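Local coordinates for putative dehydrogenase (Pseudomonas fluorescens, PDB 6UUG), which acts as the methanesulfinate monooxygenase MsuC, part of a two-component flavin-dependent system in bacterial sulfur assimilation, at residues L64-Y78 / W125-F138. Sequence-based numbering, arbitrary orientation. Where two conformers were deposited one is given.
Sequences LRDSGLLALSIPTRY and WQPWFEQTARQNWF
The hydroxyl of Tyr78 donates a hydrogen bond to the side-chain carbonyl of Gln126, with OH 2.7 Å from OE1 and tilted 29° out of the carbonyl plane. CZ3 of Trp125 approaches CE2 of the same phenol at 3.7 Å, in an offset edge-to-face pair with the planes at 78°. Tyr78 also meets helix 122-135 through its backbone: its carbonyl O receives the CA-H of Glu130, and a water donates to both Tyr78 O and Glu130 O. A leucine in place of Tyr78 would probably leave Gln126 OE1 without its donor and the edge of Trp125 without the ring it packs against. Farther along, Phe129 lies between CG1 of Ile74 over one face and CE3 of Trp125 over the other, while Pro75 CD touches Phe129 CD2. CG1 of Ile74 stands anti to the carbonyl carbon (chi1 -65°), and the chain, extended beyond it, brings CD1 to within 3.7 Å of Thr132 CG2. In the middle of the contact, Ala71 CB and Ala133 CB meet at 4.0 Å. Beyond the helix end, Leu70 CD2 sits almost centrally over the Phe138 ring as a CH-pi contact, 4.0 Å from its centroid. The side chains of Arg65 and Phe138 cross at about a right angle, with Phe138 CD2 over the guanidinium face; NH2 of Arg65 lies 3.5 Å from CB of Phe138, while Asp62, Asp173 and Gln175 take the polar ends of Arg65 and a water joins its NE to Asn136 O. Aromatic and aliphatic side chains packed along the interface, with the alanine pair between them, thus join helix 122-135 to the turns following helix 58-67 within the helical N-terminal domain of the acyl-CoA dehydrogenase fold.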
loop_
_atom_site.group_PDB
_atom_site.type_symbol
_atom_site.label_atom_id
_atom_site.label_comp_id
_atom_site.label_asym_id
_atom_site.label_seq_id
_atom_site.Cartn_x
_atom_site.Cartn_y
_atom_site.Cartn_z
ATOM N N LEU A 64 9.635 27.837 -28.432
ATOM C CA LEU A 64 10.762 27.840 -27.502
ATOM C C LEU A 64 11.940 28.632 -28.060
ATOM O O LEU A 64 12.572 29.409 -27.333
ATOM C CB LEU A 64 11.184 26.402 -27.178
ATOM C CG LEU A 64 10.204 25.606 -26.309
ATOM C CD1 LEU A 64 10.687 24.159 -26.174
ATOM C CD2 LEU A 64 10.076 26.239 -24.947
ATOM N N ARG A 65 12.251 28.451 -29.346
ATOM C CA ARG A 65 13.322 29.229 -29.972
ATOM C C ARG A 65 13.096 30.727 -29.801
ATOM O O ARG A 65 13.998 31.462 -29.380
ATOM C CB ARG A 65 13.433 28.876 -31.455
ATOM C CG ARG A 65 14.080 27.541 -31.730
ATOM C CD ARG A 65 14.131 27.244 -33.215
ATOM N NE ARG A 65 14.928 26.047 -33.446
ATOM C CZ ARG A 65 14.432 24.819 -33.565
ATOM N NH1 ARG A 65 13.121 24.610 -33.523
ATOM N NH2 ARG A 65 15.256 23.795 -33.748
ATOM N N ASP A 66 11.878 31.193 -30.087
ATOM C CA ASP A 66 11.577 32.618 -30.018
ATOM C C ASP A 66 11.505 33.143 -28.589
ATOM O O ASP A 66 11.671 34.347 -28.380
ATOM C CB ASP A 66 10.266 32.892 -30.754
ATOM C CG ASP A 66 10.360 32.579 -32.240
ATOM O OD1 ASP A 66 11.497 32.510 -32.762
ATOM O OD2 ASP A 66 9.304 32.403 -32.882
ATOM N N SER A 67 11.282 32.270 -27.599
ATOM C CA SER A 67 11.087 32.709 -26.217
ATOM C C SER A 67 12.365 33.197 -25.550
ATOM O O SER A 67 12.289 33.916 -24.546
ATOM C CB SER A 67 10.522 31.560 -25.378
ATOM O OG SER A 67 11.513 30.550 -25.206
ATOM N N GLY A 68 13.527 32.802 -26.058
ATOM C CA GLY A 68 14.779 33.022 -25.376
ATOM C C GLY A 68 15.176 31.938 -24.394
ATOM O O GLY A 68 16.335 31.908 -23.964
ATOM N N LEU A 69 14.258 31.039 -24.036
ATOM C CA LEU A 69 14.539 30.107 -22.948
ATOM C C LEU A 69 15.543 29.020 -23.327
ATOM O O LEU A 69 16.003 28.297 -22.436
ATOM C CB LEU A 69 13.236 29.473 -22.441
ATOM C CG LEU A 69 12.193 30.428 -21.840
ATOM C CD1 LEU A 69 10.854 29.715 -21.573
ATOM C CD2 LEU A 69 12.693 31.093 -20.565
ATOM N N LEU A 70 15.904 28.872 -24.605
ATOM C CA LEU A 70 16.984 27.933 -24.909
ATOM C C LEU A 70 18.330 28.411 -24.380
ATOM O O LEU A 70 19.275 27.617 -24.313
ATOM C CB LEU A 70 17.075 27.670 -26.410
ATOM C CG LEU A 70 15.889 26.951 -27.053
ATOM C CD1 LEU A 70 16.179 26.669 -28.524
ATOM C CD2 LEU A 70 15.539 25.641 -26.315
ATOM N N ALA A 71 18.435 29.674 -23.975
ATOM C CA ALA A 71 19.645 30.206 -23.365
ATOM C C ALA A 71 19.503 30.352 -21.852
ATOM O O ALA A 71 20.312 31.035 -21.221
ATOM C CB ALA A 71 20.010 31.556 -24.000
ATOM N N LEU A 72 18.491 29.707 -21.262
ATOM C CA LEU A 72 18.199 29.918 -19.845
ATOM C C LEU A 72 19.385 29.544 -18.962
ATOM O O LEU A 72 19.711 30.262 -18.005
ATOM C CB LEU A 72 16.958 29.107 -19.454
ATOM C CG LEU A 72 16.448 29.234 -18.017
ATOM C CD1 LEU A 72 16.153 30.697 -17.711
ATOM C CD2 LEU A 72 15.172 28.390 -17.827
ATOM N N SER A 73 20.030 28.411 -19.248
ATOM C CA SER A 73 21.119 27.907 -18.417
ATOM C C SER A 73 22.477 28.513 -18.760
ATOM O O SER A 73 23.435 28.294 -18.012
ATOM C CB SER A 73 21.221 26.385 -18.538
ATOM O OG SER A 73 21.575 26.021 -19.853
ATOM N N ILE A 74 22.576 29.270 -19.846
ATOM C CA ILE A 74 23.866 29.816 -20.281
ATOM C C ILE A 74 24.135 31.111 -19.517
ATOM O O ILE A 74 23.234 31.955 -19.420
ATOM C CB ILE A 74 23.856 30.046 -21.793
ATOM C CG1 ILE A 74 23.743 28.695 -22.519
ATOM C CG2 ILE A 74 25.104 30.797 -22.248
ATOM C CD1 ILE A 74 23.325 28.812 -23.984
ATOM N N PRO A 75 25.325 31.289 -18.937
ATOM C CA PRO A 75 25.590 32.508 -18.152
ATOM C C PRO A 75 25.466 33.763 -19.007
ATOM O O PRO A 75 25.574 33.724 -20.234
ATOM C CB PRO A 75 27.026 32.308 -17.651
ATOM C CG PRO A 75 27.187 30.785 -17.599
ATOM C CD PRO A 75 26.431 30.320 -18.838
ATOM N N THR A 76 25.200 34.891 -18.340
ATOM C CA THR A 76 24.975 36.130 -19.079
ATOM C C THR A 76 26.238 36.585 -19.798
ATOM O O THR A 76 26.151 37.259 -20.830
ATOM C CB THR A 76 24.464 37.241 -18.148
ATOM O OG1 THR A 76 25.406 37.475 -17.098
ATOM C CG2 THR A 76 23.110 36.859 -17.543
ATOM N N ARG A 77 27.415 36.214 -19.290
ATOM C CA ARG A 77 28.647 36.625 -19.958
ATOM C C ARG A 77 28.831 35.983 -21.327
ATOM O O ARG A 77 29.714 36.413 -22.075
ATOM C CB ARG A 77 29.855 36.314 -19.090
ATOM C CG ARG A 77 30.064 34.863 -18.809
ATOM C CD ARG A 77 31.345 34.685 -18.028
ATOM N NE ARG A 77 32.498 35.024 -18.851
ATOM C CZ ARG A 77 33.758 34.792 -18.501
ATOM N NH1 ARG A 77 34.028 34.223 -17.335
ATOM N NH2 ARG A 77 34.746 35.131 -19.319
ATOM N N TYR A 78 28.040 34.970 -21.672
ATOM C CA TYR A 78 28.073 34.399 -23.013
ATOM C C TYR A 78 26.814 34.712 -23.800
ATOM O O TYR A 78 26.613 34.156 -24.885
ATOM C CB TYR A 78 28.301 32.884 -22.938
ATOM C CG TYR A 78 29.484 32.508 -22.080
ATOM C CD1 TYR A 78 30.786 32.772 -22.499
ATOM C CD2 TYR A 78 29.305 31.924 -20.828
ATOM C CE1 TYR A 78 31.865 32.434 -21.706
ATOM C CE2 TYR A 78 30.374 31.585 -20.037
ATOM C CZ TYR A 78 31.654 31.851 -20.475
ATOM O OH TYR A 78 32.720 31.508 -19.685
ATOM N N TRP A 125 33.539 24.844 -25.096
ATOM C CA TRP A 125 32.157 25.099 -24.700
ATOM C C TRP A 125 31.808 26.585 -24.683
ATOM O O TRP A 125 30.644 26.935 -24.903
ATOM C CB TRP A 125 31.849 24.438 -23.349
ATOM C CG TRP A 125 32.661 24.880 -22.150
ATOM C CD1 TRP A 125 33.713 24.220 -21.592
ATOM C CD2 TRP A 125 32.437 26.037 -21.333
ATOM N NE1 TRP A 125 34.167 24.899 -20.485
ATOM C CE2 TRP A 125 33.407 26.022 -20.311
ATOM C CE3 TRP A 125 31.511 27.086 -21.368
ATOM C CZ2 TRP A 125 33.485 27.017 -19.335
ATOM C CZ3 TRP A 125 31.585 28.071 -20.397
ATOM C CH2 TRP A 125 32.564 28.029 -19.393
ATOM N N GLN A 126 32.784 27.478 -24.477
ATOM C CA GLN A 126 32.450 28.903 -24.500
ATOM C C GLN A 126 31.937 29.346 -25.865
ATOM O O GLN A 126 30.870 29.984 -25.917
ATOM C CB GLN A 126 33.647 29.742 -24.023
ATOM C CG GLN A 126 33.967 29.579 -22.537
ATOM C CD GLN A 126 35.077 30.500 -22.058
ATOM O OE1 GLN A 126 35.078 30.947 -20.909
ATOM N NE2 GLN A 126 36.032 30.783 -22.935
ATOM N N PRO A 127 32.590 29.026 -26.992
ATOM C CA PRO A 127 31.968 29.337 -28.293
ATOM C C PRO A 127 30.629 28.649 -28.498
ATOM O O PRO A 127 29.709 29.244 -29.072
ATOM C CB PRO A 127 33.011 28.847 -29.310
ATOM C CG PRO A 127 34.289 28.818 -28.572
ATOM C CD PRO A 127 33.940 28.454 -27.161
ATOM N N TRP A 128 30.492 27.400 -28.055
ATOM C CA TRP A 128 29.208 26.720 -28.203
ATOM C C TRP A 128 28.107 27.446 -27.439
ATOM O O TRP A 128 26.981 27.570 -27.940
ATOM C CB TRP A 128 29.325 25.266 -27.745
ATOM C CG TRP A 128 29.951 24.376 -28.784
ATOM C CD1 TRP A 128 29.855 24.510 -30.144
ATOM C CD2 TRP A 128 30.762 23.221 -28.549
ATOM N NE1 TRP A 128 30.557 23.502 -30.767
ATOM C CE2 TRP A 128 31.128 22.704 -29.808
ATOM C CE3 TRP A 128 31.220 22.576 -27.393
ATOM C CZ2 TRP A 128 31.933 21.576 -29.943
ATOM C CZ3 TRP A 128 32.013 21.458 -27.527
ATOM C CH2 TRP A 128 32.363 20.964 -28.795
ATOM N N PHE A 129 28.412 27.926 -26.227
ATOM C CA PHE A 129 27.440 28.700 -25.451
ATOM C C PHE A 129 27.088 30.007 -26.154
ATOM O O PHE A 129 25.916 30.382 -26.252
ATOM C CB PHE A 129 27.986 28.997 -24.054
ATOM C CG PHE A 129 27.770 27.893 -23.047
ATOM C CD1 PHE A 129 27.481 26.605 -23.456
ATOM C CD2 PHE A 129 27.849 28.161 -21.686
ATOM C CE1 PHE A 129 27.277 25.585 -22.513
ATOM C CE2 PHE A 129 27.650 27.164 -20.737
ATOM C CZ PHE A 129 27.356 25.867 -21.156
ATOM N N GLU A 130 28.104 30.730 -26.626
ATOM C CA GLU A 130 27.851 31.995 -27.311
ATOM C C GLU A 130 26.987 31.797 -28.551
ATOM O O GLU A 130 26.027 32.543 -28.773
ATOM C CB GLU A 130 29.181 32.664 -27.666
ATOM C CG GLU A 130 30.020 33.008 -26.457
ATOM C CD GLU A 130 31.407 33.518 -26.830
ATOM O OE1 GLU A 130 31.882 33.190 -27.939
ATOM O OE2 GLU A 130 32.017 34.245 -26.015
ATOM N N GLN A 131 27.301 30.791 -29.372
ATOM C CA GLN A 131 26.511 30.590 -30.588
ATOM C C GLN A 131 25.097 30.122 -30.270
ATOM O O GLN A 131 24.141 30.499 -30.961
ATOM C CB GLN A 131 27.203 29.597 -31.513
ATOM C CG GLN A 131 28.564 30.056 -32.003
ATOM C CD GLN A 131 29.258 28.990 -32.824
ATOM O OE1 GLN A 131 29.249 29.034 -34.055
ATOM N NE2 GLN A 131 29.849 28.011 -32.144
ATOM N N THR A 132 24.942 29.291 -29.236
ATOM C CA THR A 132 23.611 28.826 -28.860
ATOM C C THR A 132 22.728 29.982 -28.414
ATOM O O THR A 132 21.547 30.048 -28.775
ATOM C CB THR A 132 23.730 27.772 -27.748
ATOM O OG1 THR A 132 24.432 26.630 -28.253
ATOM C CG2 THR A 132 22.361 27.347 -27.250
ATOM N N ALA A 133 23.287 30.903 -27.626
ATOM C CA ALA A 133 22.513 32.041 -27.141
ATOM C C ALA A 133 22.195 33.017 -28.267
ATOM O O ALA A 133 21.091 33.574 -28.324
ATOM C CB ALA A 133 23.283 32.749 -26.026
ATOM N N ARG A 134 23.142 33.223 -29.181
ATOM C CA ARG A 134 22.931 34.188 -30.255
ATOM C C ARG A 134 21.945 33.661 -31.294
ATOM O O ARG A 134 21.110 34.416 -31.805
ATOM C CB ARG A 134 24.273 34.538 -30.902
ATOM C CG ARG A 134 24.188 35.382 -32.166
ATOM C CD ARG A 134 25.591 35.737 -32.653
ATOM N NE ARG A 134 26.484 34.582 -32.593
ATOM C CZ ARG A 134 26.834 33.849 -33.644
ATOM N NH1 ARG A 134 26.380 34.156 -34.853
ATOM N NH2 ARG A 134 27.644 32.814 -33.487
ATOM N N GLN A 135 22.008 32.366 -31.605
ATOM C CA GLN A 135 21.215 31.796 -32.691
ATOM C C GLN A 135 20.097 30.857 -32.232
ATOM O O GLN A 135 19.445 30.246 -33.079
ATOM C CB GLN A 135 22.136 31.060 -33.664
ATOM C CG GLN A 135 23.348 31.867 -34.074
ATOM C CD GLN A 135 24.296 31.085 -34.948
ATOM O OE1 GLN A 135 25.517 31.206 -34.822
ATOM N NE2 GLN A 135 23.744 30.275 -35.847
ATOM N N ASN A 136 19.855 30.739 -30.926
ATOM C CA ASN A 136 18.825 29.848 -30.372
ATOM C C ASN A 136 18.911 28.436 -30.958
ATOM O O ASN A 136 17.914 27.862 -31.396
ATOM C CB ASN A 136 17.420 30.422 -30.564
ATOM C CG ASN A 136 17.173 31.645 -29.711
ATOM O OD1 ASN A 136 17.084 31.558 -28.486
ATOM N ND2 ASN A 136 17.050 32.793 -30.354
ATOM N N TRP A 137 20.122 27.878 -30.958
ATOM C CA TRP A 137 20.320 26.482 -31.333
ATOM C C TRP A 137 19.610 25.558 -30.346
ATOM O O TRP A 137 19.733 25.726 -29.131
ATOM C CB TRP A 137 21.804 26.135 -31.335
ATOM C CG TRP A 137 22.620 26.691 -32.460
ATOM C CD1 TRP A 137 22.180 27.392 -33.551
ATOM C CD2 TRP A 137 24.035 26.580 -32.594
ATOM N NE1 TRP A 137 23.251 27.722 -34.360
ATOM C CE2 TRP A 137 24.399 27.235 -33.790
ATOM C CE3 TRP A 137 25.038 25.988 -31.815
ATOM C CZ2 TRP A 137 25.721 27.311 -34.220
ATOM C CZ3 TRP A 137 26.353 26.068 -32.248
ATOM C CH2 TRP A 137 26.679 26.722 -33.439
ATOM N N PHE A 138 18.899 24.563 -30.878
ATOM C CA PHE A 138 18.242 23.522 -30.088
ATOM C C PHE A 138 19.160 22.300 -30.093
ATOM O O PHE A 138 19.501 21.785 -31.163
ATOM C CB PHE A 138 16.868 23.192 -30.690
ATOM C CG PHE A 138 15.770 22.896 -29.671
ATOM C CD1 PHE A 138 15.968 21.984 -28.646
ATOM C CD2 PHE A 138 14.540 23.525 -29.767
ATOM C CE1 PHE A 138 14.948 21.705 -27.724
ATOM C CE2 PHE A 138 13.513 23.268 -28.856
ATOM C CZ PHE A 138 13.718 22.350 -27.830
HETATM O O HOH W 1 17.421 27.496 -34.075
HETATM O O HOH W 2 14.999 34.664 -29.009
HETATM O O HOH W 3 15.405 30.319 -27.055
HETATM O O HOH W 4 25.963 35.300 -27.676
#